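Local structure of putative nucleoprotein (Infectious salmon anemia virus, 4EWC) at the interface of chains A and B. The protein encapsidates the negative-strand viral RNA, protecting it from nucleases and forming the ribonucleoprotein that serves as template for transcription and replication. Residues are numbered along the deposited sequence; one frame, centred on the assembly and turned at random. Chains: chain A/B, Putative nucleoprotein.

The interface of chains A and B. Residues chain A 458, 580-582; chain B 470, 473, 591.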
# COMPACT_ATOMS: atom_id res chain seq x y z
N ASP A 458 -4.41 3.09 -1.54
CA ASP A 458 -3.53 4.03 -0.86
C ASP A 458 -4.22 5.38 -0.73
O ASP A 458 -4.17 6.01 0.33
CB ASP A 458 -2.24 4.22 -1.63
CG ASP A 458 -1.42 2.96 -1.71
OD1 ASP A 458 -0.79 2.61 -0.69
OD2 ASP A 458 -1.38 2.32 -2.81
N ALA A 580 3.49 13.65 -0.06
CA ALA A 580 3.59 12.65 -1.12
C ALA A 580 3.25 11.22 -0.67
O ALA A 580 3.68 10.78 0.41
CB ALA A 580 4.96 12.68 -1.76
N ILE A 581 2.47 10.52 -1.49
CA ILE A 581 2.29 9.07 -1.35
C ILE A 581 2.50 8.42 -2.71
O ILE A 581 2.45 9.11 -3.73
CB ILE A 581 0.88 8.66 -0.84
CG1 ILE A 581 -0.20 8.95 -1.88
CG2 ILE A 581 0.57 9.31 0.51
CD1 ILE A 581 -1.48 8.19 -1.66
N VAL A 582 2.73 7.11 -2.71
CA VAL A 582 2.84 6.33 -3.94
C VAL A 582 1.54 5.58 -4.25
O VAL A 582 1.01 4.87 -3.41
CB VAL A 582 3.96 5.25 -3.85
CG1 VAL A 582 3.79 4.20 -4.95
CG2 VAL A 582 5.33 5.88 -3.92
N TYR B 470 6.50 5.79 4.75
CA TYR B 470 7.49 6.45 3.89
C TYR B 470 8.66 7.07 4.65
O TYR B 470 8.49 7.88 5.55
CB TYR B 470 6.85 7.50 2.97
CG TYR B 470 5.71 6.97 2.14
CD1 TYR B 470 5.94 6.27 0.98
CD2 TYR B 470 4.39 7.19 2.53
CE1 TYR B 470 4.90 5.79 0.22
CE2 TYR B 470 3.35 6.72 1.77
CZ TYR B 470 3.61 6.01 0.61
OH TYR B 470 2.58 5.53 -0.14
N ASN B 473 8.76 10.92 4.63
CA ASN B 473 8.03 11.62 5.69
C ASN B 473 8.79 11.66 7.03
O ASN B 473 8.37 12.32 7.98
CB ASN B 473 6.65 10.98 5.90
CG ASN B 473 5.71 11.23 4.73
OD1 ASN B 473 5.88 12.21 3.99
ND2 ASN B 473 4.72 10.35 4.55
N ILE B 591 9.76 6.59 -2.13
CA ILE B 591 9.78 8.00 -2.50
C ILE B 591 11.17 8.57 -2.19
O ILE B 591 11.65 8.47 -1.05
CB ILE B 591 8.73 8.80 -1.70
CG1 ILE B 591 7.30 8.37 -2.06
CG2 ILE B 591 8.93 10.28 -1.94
CD1 ILE B 591 6.22 9.13 -1.29
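With CG of B:Tyr470 turned away from its own carbonyl carbon (chi1 -54°), the phenol ring extends from its loop toward A:Ile581 and A:Val582 of chain A, in strand 577-583. B:Ile591 takes the same first-torsion setting and a fully extended second one (chi2 180°), which sends CD1 out toward A:Ala580. The patch is a worked example of a common principle, in which a side-chain hydroxyl bonds to the backbone of a strand while aliphatic groups pack beside it. The phenolic hydroxyl of B:Tyr470 accepts a hydrogen bond from the backbone amide of A:Val582, 3.0 Å from N to OH and nearly straight at 165°. Because the donor is a main-chain N-H, the bond ties the hydroxyl end of the ring to the strand backbone and not to a side chain. The same hydroxyl oxygen, OH of B:Tyr470, also packs against CB of A:Ile581 at 3.6 Å. Behind the hydroxyl, the ring runs obliquely past A:Ile581, whose CA lies 3.9 Å from ring carbon CZ of B:Tyr470. The methyl CG2 of the same isoleucine meets the tyrosine ring at CE2, 4.0 Å away. The carbonyl oxygen of A:Ala580 sits over one face of the ring, 4.2 Å above its plane and displaced toward the rim. B:Ile591 completes the apolar part. Its CD1 lies 3.8 Å from the methyl CB of A:Ala580, and its CG1 approaches CG2 of A:Val582 at 3.7 Å, the two side chains passing in opposite directions. Three consecutive strand residues are thus contacted by a tyrosine and an isoleucine far apart in the partner's sequence. The patch hides 166 Å² in all and recurs with the chains exchanged across the two-fold axis. It helps join two nucleoprotein copies in the crystal, and may or may not serve the same purpose in RNA-bound assemblies.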